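Local structure of peptidoglycan-recognition protein (Apis mellifera, 5XZ3) at residues I11-N14 with E15-V19; R58-H61 with M62-N66; A123-K126 with L127-G131; Q162-W166 with P167-S171. The protein probably recognises bacterial peptidoglycan as a sensor of insect innate immunity, using a domain related to the N-acetylmuramoyl-L-alanine amidases. All coordinates share one frame; numbering follows the deposited sequence.

Interaction 1 (I11-N14 with E15-V19); sequences IKRN and EWTNV
With chi1 at -166°, R13 throws CG opposite its own backbone N, and a bend at chi2 then carries the guanidinium past T17 to the carbonyl of V19. E15 is extended beyond CG instead, and its carboxylate reaches back to the amide of K12. Two local grips follow, one at each end of a short, weakly bonded helical turn. At the later end R13 NE and R13 NH1 each lie 2.8 Å from V19 O. That oxygen sits in the guanidinium plane and takes the two nitrogens from opposite faces of its own carbonyl plane; with the D69 salt bridge at NH2, this side-on grip should hold the group's rotation. At the earlier end K12 N donates to E15 OE1 at 2.9 Å from above the carboxylate plane, and E15 N returns a bond to K12 O at 2.9 Å. Methyl CG2 of I11 packs against E15 CB, 3.6 Å away. Between the grips R13 O accepts from both W16 N and T17 N, at 3.0 Å each, and stands 3.5 Å above one face of the W16 indole, toward its rim. T17 OG1 takes V19 N at 3.1 Å, an ST turn, and is also bonded to E55. The turn is wedged between strand 82-84, where W16 NE1 meets the backbone of E84, and helix 47-64, where W16, T17 and V19 rest on R58.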
loop_
_atom_site.group_PDB
_atom_site.type_symbol
_atom_site.label_atom_id
_atom_site.label_comp_id
_atom_site.label_asym_id
_atom_site.label_seq_id
_atom_site.Cartn_x
_atom_site.Cartn_y
_atom_site.Cartn_z
ATOM N N ILE A 11 2.748 1.655 -11.488
ATOM C CA ILE A 11 2.156 0.752 -12.473
ATOM C C ILE A 11 0.638 0.810 -12.269
ATOM O O ILE A 11 0.139 0.369 -11.239
ATOM C CB ILE A 11 2.687 -0.694 -12.314
ATOM C CG1 ILE A 11 4.233 -0.779 -12.365
ATOM C CG2 ILE A 11 2.012 -1.644 -13.295
ATOM C CD1 ILE A 11 4.888 -0.197 -13.596
ATOM N N LYS A 12 -0.084 1.362 -13.246
ATOM C CA LYS A 12 -1.536 1.558 -13.108
ATOM C C LYS A 12 -2.302 0.240 -13.161
ATOM O O LYS A 12 -1.816 -0.748 -13.704
ATOM C CB LYS A 12 -2.071 2.540 -14.161
ATOM C CG LYS A 12 -1.548 3.962 -13.996
ATOM C CD LYS A 12 -1.878 4.824 -15.208
ATOM C CE LYS A 12 -3.237 5.500 -15.066
ATOM N NZ LYS A 12 -3.199 6.756 -14.255
ATOM N N ARG A 13 -3.497 0.246 -12.584
ATOM C CA ARG A 13 -4.359 -0.928 -12.503
ATOM C C ARG A 13 -4.492 -1.689 -13.845
ATOM O O ARG A 13 -4.296 -2.904 -13.881
ATOM C CB ARG A 13 -5.736 -0.529 -11.968
ATOM C CG ARG A 13 -6.576 -1.722 -11.545
ATOM C CD ARG A 13 -8.057 -1.496 -11.817
ATOM N NE ARG A 13 -8.865 -2.645 -11.370
ATOM C CZ ARG A 13 -9.173 -2.905 -10.102
ATOM N NH1 ARG A 13 -9.914 -3.975 -9.814
ATOM N NH2 ARG A 13 -8.737 -2.106 -9.116
ATOM N N ASN A 14 -4.777 -0.972 -14.939
ATOM C CA ASN A 14 -4.950 -1.606 -16.266
ATOM C C ASN A 14 -3.675 -2.256 -16.837
ATOM O O ASN A 14 -3.741 -2.982 -17.832
ATOM C CB ASN A 14 -5.545 -0.620 -17.282
ATOM C CG ASN A 14 -4.502 0.308 -17.889
ATOM O OD1 ASN A 14 -3.723 0.947 -17.179
ATOM N ND2 ASN A 14 -4.481 0.379 -19.218
ATOM N N GLU A 15 -2.523 -1.983 -16.221
ATOM C CA GLU A 15 -1.285 -2.634 -16.619
ATOM C C GLU A 15 -1.148 -4.027 -16.019
ATOM O O GLU A 15 -0.352 -4.831 -16.511
ATOM C CB GLU A 15 -0.064 -1.794 -16.257
ATOM C CG GLU A 15 0.046 -0.479 -17.001
ATOM C CD GLU A 15 1.262 0.315 -16.563
ATOM O OE1 GLU A 15 1.079 1.364 -15.899
ATOM O OE2 GLU A 15 2.398 -0.119 -16.872
ATOM N N TRP A 16 -1.911 -4.317 -14.964
ATOM C CA TRP A 16 -1.847 -5.638 -14.340
ATOM C C TRP A 16 -3.149 -6.452 -14.363
ATOM O O TRP A 16 -3.121 -7.635 -14.051
ATOM C CB TRP A 16 -1.183 -5.595 -12.946
ATOM C CG TRP A 16 -1.920 -4.816 -11.892
ATOM C CD1 TRP A 16 -1.684 -3.521 -11.512
ATOM C CD2 TRP A 16 -3.006 -5.281 -11.074
ATOM N NE1 TRP A 16 -2.564 -3.149 -10.516
ATOM C CE2 TRP A 16 -3.380 -4.207 -10.224
ATOM C CE3 TRP A 16 -3.702 -6.499 -10.980
ATOM C CZ2 TRP A 16 -4.417 -4.311 -9.295
ATOM C CZ3 TRP A 16 -4.734 -6.603 -10.056
ATOM C CH2 TRP A 16 -5.079 -5.514 -9.219
ATOM N N THR A 17 -4.274 -5.825 -14.718
ATOM C CA THR A 17 -5.577 -6.528 -14.800
ATOM C C THR A 17 -6.520 -5.876 -15.822
ATOM O O THR A 17 -6.327 -4.712 -16.184
ATOM C CB THR A 17 -6.276 -6.639 -13.416
ATOM O OG1 THR A 17 -7.435 -7.487 -13.504
ATOM C CG2 THR A 17 -6.692 -5.257 -12.865
ATOM N N ASN A 18 -7.526 -6.628 -16.278
ATOM C CA ASN A 18 -8.610 -6.066 -17.099
ATOM C C ASN A 18 -9.915 -5.951 -16.305
ATOM O O ASN A 18 -10.927 -5.474 -16.829
ATOM C CB ASN A 18 -8.829 -6.883 -18.387
ATOM C CG ASN A 18 -7.549 -7.070 -19.192
ATOM O OD1 ASN A 18 -6.949 -8.139 -19.161
ATOM N ND2 ASN A 18 -7.120 -6.027 -19.904
ATOM N N VAL A 19 -9.872 -6.365 -15.040
ATOM C CA VAL A 19 -11.054 -6.373 -14.173
ATOM C C VAL A 19 -11.142 -5.087 -13.338
ATOM O O VAL A 19 -10.309 -4.841 -12.459
ATOM C CB VAL A 19 -11.105 -7.630 -13.263
ATOM C CG1 VAL A 19 -12.396 -7.671 -12.458
ATOM C CG2 VAL A 19 -10.943 -8.909 -14.081
#

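Interaction 2 (R58-H61 with M62-N66); sequences RSYH and MDTLN
R58 and M62 make the buried side of this helical stretch. The bends at chi2 and chi3 fold the arginine chain round the thioether, so that CG, CD and NH2 all touch M62 SD; the sulfur lies in the guanidinium plane, at the edge, 3.4 Å from R58 NH2 in a weak hydrogen bond. The stronger polar partner of R58 is E55, which takes its NE in a salt bridge, while R13 and W16 of helix 13-16 pack on the arginine. H61 is buried as well, its ND1 bonded to the amide of G71. Along the backbone the spacing changes as the last turn of helix 47-64 is reached. M62 N bonds R58 O at 2.8 Å in the alpha-helical i to i+4 pattern, but L65 N reaches five residues back to Y60 O at 3.0 Å, the signature of a wider pi-type turn; just beyond it N66 takes positive phi and leaves the helix. The solvent side is held more loosely. There S59 OG donates to the anti lone pair of D63 OD2 at 3.2 Å, and the same carboxylate oxygen stays 4.1 Å from R58 NH1, too far for a salt bridge. On the exposed flank L65 CD1 stands over one face of the Y60 ring in a CH-pi contact, 4.2 Å from the centroid and 27° off the ring normal.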
loop_
_atom_site.group_PDB
_atom_site.type_symbol
_atom_site.label_atom_id
_atom_site.label_comp_id
_atom_site.label_asym_id
_atom_site.label_seq_id
_atom_site.Cartn_x
_atom_site.Cartn_y
_atom_site.Cartn_z
ATOM N N ARG A 58 -6.036 -9.838 -6.252
ATOM C CA ARG A 58 -7.299 -9.228 -6.712
ATOM C C ARG A 58 -8.413 -10.262 -6.866
ATOM O O ARG A 58 -9.529 -10.061 -6.375
ATOM C CB ARG A 58 -7.105 -8.504 -8.044
ATOM C CG ARG A 58 -8.326 -7.692 -8.474
ATOM C CD ARG A 58 -8.514 -7.614 -9.989
ATOM N NE ARG A 58 -8.546 -8.917 -10.674
ATOM C CZ ARG A 58 -9.575 -9.759 -10.701
ATOM N NH1 ARG A 58 -9.460 -10.892 -11.377
ATOM N NH2 ARG A 58 -10.710 -9.487 -10.058
ATOM N N SER A 59 -8.092 -11.343 -7.573
ATOM C CA SER A 59 -9.009 -12.458 -7.823
ATOM C C SER A 59 -9.525 -13.073 -6.511
ATOM O O SER A 59 -10.737 -13.275 -6.335
ATOM C CB SER A 59 -8.304 -13.512 -8.689
ATOM O OG SER A 59 -9.258 -14.426 -9.172
ATOM N N TYR A 60 -8.601 -13.318 -5.586
ATOM C CA TYR A 60 -8.931 -13.754 -4.231
ATOM C C TYR A 60 -9.883 -12.779 -3.490
ATOM O O TYR A 60 -10.943 -13.204 -3.000
ATOM C CB TYR A 60 -7.645 -13.986 -3.442
ATOM C CG TYR A 60 -7.836 -14.245 -1.956
ATOM C CD1 TYR A 60 -8.556 -15.368 -1.495
ATOM C CD2 TYR A 60 -7.294 -13.377 -1.019
ATOM C CE1 TYR A 60 -8.722 -15.600 -0.138
ATOM C CE2 TYR A 60 -7.445 -13.601 0.343
ATOM C CZ TYR A 60 -8.154 -14.716 0.775
ATOM O OH TYR A 60 -8.310 -14.923 2.123
ATOM N N HIS A 61 -9.524 -11.494 -3.420
ATOM C CA HIS A 61 -10.427 -10.494 -2.793
ATOM C C HIS A 61 -11.788 -10.360 -3.464
ATOM O O HIS A 61 -12.830 -10.451 -2.797
ATOM C CB HIS A 61 -9.760 -9.115 -2.700
ATOM C CG HIS A 61 -8.609 -9.061 -1.744
ATOM N ND1 HIS A 61 -7.732 -8.000 -1.704
ATOM C CD2 HIS A 61 -8.183 -9.938 -0.804
ATOM C CE1 HIS A 61 -6.824 -8.220 -0.766
ATOM N NE2 HIS A 61 -7.072 -9.392 -0.212
ATOM N N MET A 62 -11.781 -10.170 -4.780
ATOM C CA MET A 62 -13.016 -9.869 -5.525
ATOM C C MET A 62 -13.912 -11.079 -5.775
ATOM O O MET A 62 -15.136 -10.976 -5.615
ATOM C CB MET A 62 -12.698 -9.176 -6.847
ATOM C CG MET A 62 -12.147 -7.776 -6.639
ATOM S SD MET A 62 -11.825 -6.909 -8.173
ATOM C CE MET A 62 -13.493 -6.534 -8.728
ATOM N N ASP A 63 -13.314 -12.210 -6.151
ATOM C CA ASP A 63 -14.088 -13.401 -6.528
ATOM C C ASP A 63 -14.322 -14.359 -5.375
ATOM O O ASP A 63 -15.443 -14.839 -5.182
ATOM C CB ASP A 63 -13.435 -14.139 -7.710
ATOM C CG ASP A 63 -13.267 -13.249 -8.922
ATOM O OD1 ASP A 63 -14.189 -12.445 -9.196
ATOM O OD2 ASP A 63 -12.208 -13.336 -9.584
ATOM N N THR A 64 -13.269 -14.646 -4.615
ATOM C CA THR A 64 -13.390 -15.568 -3.494
ATOM C C THR A 64 -14.074 -14.917 -2.294
ATOM O O THR A 64 -14.952 -15.529 -1.687
ATOM C CB THR A 64 -12.025 -16.169 -3.102
ATOM O OG1 THR A 64 -11.444 -16.797 -4.251
ATOM C CG2 THR A 64 -12.168 -17.202 -1.979
ATOM N N LEU A 65 -13.663 -13.699 -1.939
ATOM C CA LEU A 65 -14.202 -13.052 -0.739
ATOM C C LEU A 65 -15.400 -12.140 -1.038
ATOM O O LEU A 65 -16.020 -11.598 -0.112
ATOM C CB LEU A 65 -13.106 -12.296 0.011
ATOM C CG LEU A 65 -11.818 -13.020 0.433
ATOM C CD1 LEU A 65 -10.920 -12.118 1.282
ATOM C CD2 LEU A 65 -12.098 -14.317 1.178
ATOM N N ASN A 66 -15.706 -11.987 -2.329
ATOM C CA ASN A 66 -16.785 -11.110 -2.844
ATOM C C ASN A 66 -16.639 -9.659 -2.411
ATOM O O ASN A 66 -17.621 -9.001 -2.111
ATOM C CB ASN A 66 -18.182 -11.666 -2.492
ATOM C CG ASN A 66 -18.379 -13.074 -2.991
ATOM O OD1 ASN A 66 -18.484 -13.299 -4.193
ATOM N ND2 ASN A 66 -18.418 -14.033 -2.072
#

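Interaction 3 (A123-K126 with L127-G131); sequences AAHK and LILCG
The imidazole of H125 is the one aromatic group in this stretch of alpha-helix 118-133, and L129 approaches it obliquely with CD1, the two side chains crossing at a slant one helical turn apart. Outside the stretch the indole of W166 meets the same imidazole with planes inclined at about 45°, neither parallel nor perpendicular. Chi1 of -167° sets H125 CG opposite the backbone N, which carries the ring off the helix and into contact with W166 and E168. The backbone is regular, as four successive i to i+4 bonds attest. They run from L127 N to A123 O, from I128 N to A124 O, from L129 N to H125 O and from C130 N to K126 O, with lengths of 2.9 to 3.2 Å. In each case the donor is tilted only modestly, by about 20°, from the plane of the carbonyl it meets, an even lean from one bond to the next. Across these bonds the side chains mostly press carbon against carbonyl oxygen. I128 CG1 lies 3.6 Å from A124 O, and L127 CB is 3.4 Å from that same oxygen. Beyond the stretch, A124, L127 and I128 all pack on I105 of strand 102-107, and L127 also reaches F74 and I82, which places this face of the helix against the mixed sheet of the amidase-like domain. H125 and L129 both touch E168. On another side C130 packs on C7 and sets its CB 3.5 Å from K126 O.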
loop_
_atom_site.group_PDB
_atom_site.type_symbol
_atom_site.label_atom_id
_atom_site.label_comp_id
_atom_site.label_asym_id
_atom_site.label_seq_id
_atom_site.Cartn_x
_atom_site.Cartn_y
_atom_site.Cartn_z
ATOM N N ALA A 123 10.810 2.861 -2.448
ATOM C CA ALA A 123 9.557 2.984 -3.238
ATOM C C ALA A 123 8.351 3.425 -2.399
ATOM O O ALA A 123 7.645 4.344 -2.785
ATOM C CB ALA A 123 9.228 1.689 -3.966
ATOM N N ALA A 124 8.122 2.772 -1.263
ATOM C CA ALA A 124 6.996 3.133 -0.377
ATOM C C ALA A 124 7.163 4.536 0.177
ATOM O O ALA A 124 6.191 5.290 0.247
ATOM C CB ALA A 124 6.843 2.134 0.754
ATOM N N HIS A 125 8.389 4.899 0.544
ATOM C CA HIS A 125 8.619 6.242 1.089
ATOM C C HIS A 125 8.427 7.335 0.034
ATOM O O HIS A 125 7.844 8.400 0.326
ATOM C CB HIS A 125 9.976 6.369 1.761
ATOM C CG HIS A 125 10.097 7.614 2.575
ATOM N ND1 HIS A 125 9.444 7.773 3.777
ATOM C CD2 HIS A 125 10.722 8.785 2.326
ATOM C CE1 HIS A 125 9.707 8.974 4.263
ATOM N NE2 HIS A 125 10.483 9.608 3.403
ATOM N N LYS A 126 8.867 7.050 -1.195
ATOM C CA LYS A 126 8.644 7.968 -2.316
ATOM C C LYS A 126 7.151 8.132 -2.602
ATOM O O LYS A 126 6.698 9.237 -2.928
ATOM C CB LYS A 126 9.381 7.524 -3.585
ATOM C CG LYS A 126 10.877 7.817 -3.589
ATOM C CD LYS A 126 11.503 7.350 -4.906
ATOM C CE LYS A 126 12.915 6.803 -4.724
ATOM N NZ LYS A 126 13.530 6.404 -6.029
ATOM N N LEU A 127 6.388 7.047 -2.447
ATOM C CA LEU A 127 4.962 7.102 -2.679
ATOM C C LEU A 127 4.286 8.060 -1.692
ATOM O O LEU A 127 3.381 8.809 -2.069
ATOM C CB LEU A 127 4.351 5.710 -2.586
ATOM C CG LEU A 127 2.862 5.569 -2.874
ATOM C CD1 LEU A 127 2.480 5.944 -4.295
ATOM C CD2 LEU A 127 2.436 4.139 -2.560
ATOM N N ILE A 128 4.735 8.022 -0.442
ATOM C CA ILE A 128 4.205 8.885 0.604
ATOM C C ILE A 128 4.489 10.358 0.263
ATOM O O ILE A 128 3.570 11.201 0.280
ATOM C CB ILE A 128 4.723 8.466 2.004
ATOM C CG1 ILE A 128 4.054 7.137 2.413
ATOM C CG2 ILE A 128 4.411 9.544 3.047
ATOM C CD1 ILE A 128 4.790 6.353 3.487
ATOM N N LEU A 129 5.734 10.648 -0.095
ATOM C CA LEU A 129 6.115 12.001 -0.522
ATOM C C LEU A 129 5.318 12.494 -1.736
ATOM O O LEU A 129 4.876 13.635 -1.746
ATOM C CB LEU A 129 7.634 12.091 -0.762
ATOM C CG LEU A 129 8.561 11.869 0.466
ATOM C CD1 LEU A 129 10.023 11.930 0.034
ATOM C CD2 LEU A 129 8.320 12.860 1.603
ATOM N N CYS A 130 5.130 11.632 -2.738
ATOM C CA CYS A 130 4.273 11.935 -3.890
ATOM C C CYS A 130 2.859 12.346 -3.493
ATOM O O CYS A 130 2.349 13.360 -3.982
ATOM C CB CYS A 130 4.199 10.748 -4.845
ATOM S SG CYS A 130 2.997 11.007 -6.170
ATOM N N GLY A 131 2.235 11.553 -2.620
ATOM C CA GLY A 131 0.903 11.870 -2.090
ATOM C C GLY A 131 0.833 13.215 -1.385
ATOM O O GLY A 131 -0.134 13.973 -1.574
#

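Interaction 4 (Q162-W166 with P167-S171); sequences QIQNW and PEWVS
The ring contact between Q164 and W169 carries this junction. Chi1 of 176° takes the W169 indole opposite its own backbone N and lays it alongside Q164, the two side chains pointing the same way. Q164 CG then stands over the centre of the six-membered ring, 3.6 Å from its centroid and 12° off the normal, a CH-pi contact. Farther along, Q164 NE2 comes 3.2 Å from W169 CH2, with the amide plane turned 66° from the ring. The opposite face of the indole is met toward its rim by the backbone S171 N. Hydrogen bonds of the main chain define the path: two type I beta turns follow each other, I163 to W166 and W166 to W169, and carry the chain out of helix 157-163. W166 N closes the first on I163 O at 2.9 Å, and W169 N closes the second on W166 O at 3.0 Å. A water bridges the second turn by donating to W166 O at 2.8 Å and to W169 O at 3.0 Å; it lies in the indole plane at the ring edge. W169 NE1 is bonded to Q148. Apolar contacts add I163 CD1 against W169 CD1 at 4.1 Å, the two side chains crossing nearly at right angles. The W166 ring packs on I36, V143 and I128 and also meets the H125 ring. The E168 side chain packs against H125 and L129 of helix 118-133.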
loop_
_atom_site.group_PDB
_atom_site.type_symbol
_atom_site.label_atom_id
_atom_site.label_comp_id
_atom_site.label_asym_id
_atom_site.label_seq_id
_atom_site.Cartn_x
_atom_site.Cartn_y
_atom_site.Cartn_z
ATOM N N GLN A 162 11.702 -0.940 10.362
ATOM C CA GLN A 162 12.219 -0.148 9.241
ATOM C C GLN A 162 11.411 1.106 8.999
ATOM O O GLN A 162 11.993 2.164 8.751
ATOM C CB GLN A 162 12.241 -0.970 7.960
ATOM C CG GLN A 162 13.295 -2.048 7.991
ATOM C CD GLN A 162 13.333 -2.822 6.701
ATOM O OE1 GLN A 162 14.229 -2.640 5.889
ATOM N NE2 GLN A 162 12.367 -3.671 6.506
ATOM N N ILE A 163 10.080 1.004 9.085
ATOM C CA ILE A 163 9.225 2.184 8.817
ATOM C C ILE A 163 9.331 3.161 9.987
ATOM O O ILE A 163 9.143 4.366 9.809
ATOM C CB ILE A 163 7.742 1.840 8.472
ATOM C CG1 ILE A 163 6.990 1.337 9.722
ATOM C CG2 ILE A 163 7.676 0.877 7.270
ATOM C CD1 ILE A 163 5.484 1.255 9.614
ATOM N N GLN A 164 9.710 2.655 11.170
ATOM C CA GLN A 164 9.951 3.546 12.318
ATOM C C GLN A 164 11.088 4.563 12.100
ATOM O O GLN A 164 11.170 5.564 12.821
ATOM C CB GLN A 164 10.217 2.748 13.597
ATOM C CG GLN A 164 8.972 2.077 14.140
ATOM C CD GLN A 164 9.256 1.311 15.403
ATOM O OE1 GLN A 164 9.726 0.173 15.361
ATOM N NE2 GLN A 164 9.001 1.942 16.537
ATOM N N ASN A 165 11.950 4.306 11.121
ATOM C CA ASN A 165 12.991 5.285 10.736
ATOM C C ASN A 165 12.435 6.471 9.949
ATOM O O ASN A 165 13.089 7.517 9.831
ATOM C CB ASN A 165 14.114 4.609 9.949
ATOM C CG ASN A 165 14.874 3.574 10.777
ATOM O OD1 ASN A 165 15.040 3.726 11.990
ATOM N ND2 ASN A 165 15.352 2.519 10.110
ATOM N N TRP A 166 11.226 6.323 9.426
ATOM C CA TRP A 166 10.642 7.366 8.605
ATOM C C TRP A 166 10.157 8.518 9.456
ATOM O O TRP A 166 9.463 8.287 10.445
ATOM C CB TRP A 166 9.469 6.838 7.819
ATOM C CG TRP A 166 9.775 5.882 6.728
ATOM C CD1 TRP A 166 10.989 5.622 6.132
ATOM C CD2 TRP A 166 8.809 5.104 6.031
ATOM N NE1 TRP A 166 10.821 4.681 5.122
ATOM C CE2 TRP A 166 9.494 4.352 5.049
ATOM C CE3 TRP A 166 7.419 4.940 6.167
ATOM C CZ2 TRP A 166 8.831 3.461 4.186
ATOM C CZ3 TRP A 166 6.768 4.039 5.327
ATOM C CH2 TRP A 166 7.470 3.314 4.347
ATOM N N PRO A 167 10.475 9.766 9.051
ATOM C CA PRO A 167 10.038 10.927 9.841
ATOM C C PRO A 167 8.517 11.075 9.940
ATOM O O PRO A 167 8.027 11.710 10.879
ATOM C CB PRO A 167 10.642 12.112 9.085
ATOM C CG PRO A 167 11.778 11.533 8.296
ATOM C CD PRO A 167 11.310 10.170 7.898
ATOM N N GLU A 168 7.781 10.499 8.985
ATOM C CA GLU A 168 6.311 10.594 8.959
ATOM C C GLU A 168 5.666 9.526 9.864
ATOM O O GLU A 168 4.468 9.605 10.153
ATOM C CB GLU A 168 5.741 10.494 7.520
ATOM C CG GLU A 168 6.205 11.557 6.521
ATOM C CD GLU A 168 7.572 11.277 5.891
ATOM O OE1 GLU A 168 8.202 10.255 6.236
ATOM O OE2 GLU A 168 8.026 12.081 5.041
ATOM N N TRP A 169 6.457 8.546 10.315
ATOM C CA TRP A 169 5.938 7.518 11.236
ATOM C C TRP A 169 5.584 8.148 12.590
ATOM O O TRP A 169 6.333 8.981 13.091
ATOM C CB TRP A 169 6.919 6.348 11.401
ATOM C CG TRP A 169 6.425 5.360 12.420
ATOM C CD1 TRP A 169 5.468 4.410 12.230
ATOM C CD2 TRP A 169 6.825 5.262 13.794
ATOM N NE1 TRP A 169 5.239 3.722 13.401
ATOM C CE2 TRP A 169 6.054 4.228 14.380
ATOM C CE3 TRP A 169 7.742 5.958 14.594
ATOM C CZ2 TRP A 169 6.202 3.843 15.717
ATOM C CZ3 TRP A 169 7.883 5.579 15.947
ATOM C CH2 TRP A 169 7.105 4.531 16.487
ATOM N N VAL A 170 4.433 7.760 13.149
ATOM C CA VAL A 170 3.985 8.227 14.457
ATOM C C VAL A 170 3.809 7.040 15.406
ATOM O O VAL A 170 3.251 6.003 15.024
ATOM C CB VAL A 170 2.687 9.091 14.421
ATOM C CG1 VAL A 170 2.891 10.415 13.663
ATOM C CG2 VAL A 170 1.506 8.325 13.844
ATOM N N SER A 171 4.281 7.213 16.643
ATOM C CA SER A 171 4.186 6.161 17.679
ATOM C C SER A 171 2.749 5.949 18.144
ATOM O O SER A 171 2.391 4.871 18.644
ATOM C CB SER A 171 5.111 6.463 18.856
ATOM O OG SER A 171 4.718 7.641 19.525
HETATM O O HOH W 1 9.366 9.079 13.100
#

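The four contacts form two touching pairs. Interactions 1 and 2 meet at R58: its NE lies 3.4 Å from T17 OG1 and its CB 3.6 Å from W16 CZ3, so helix 13-16 packs on the later part of helix 47-64. Interactions 3 and 4, with centres 13 Å apart, join where I128 CD1 lies 3.6 Å from W166 CZ3 and L129 CD2 lies 3.5 Å from E168 OE2. The pairs do not touch: interactions 1 and 3 come to about 8 Å between nearest atoms, while the centres of interactions 2 and 4 stand 32 Å apart, on opposite sides of the chain's centre. No ligand or metal contact enters any of the four.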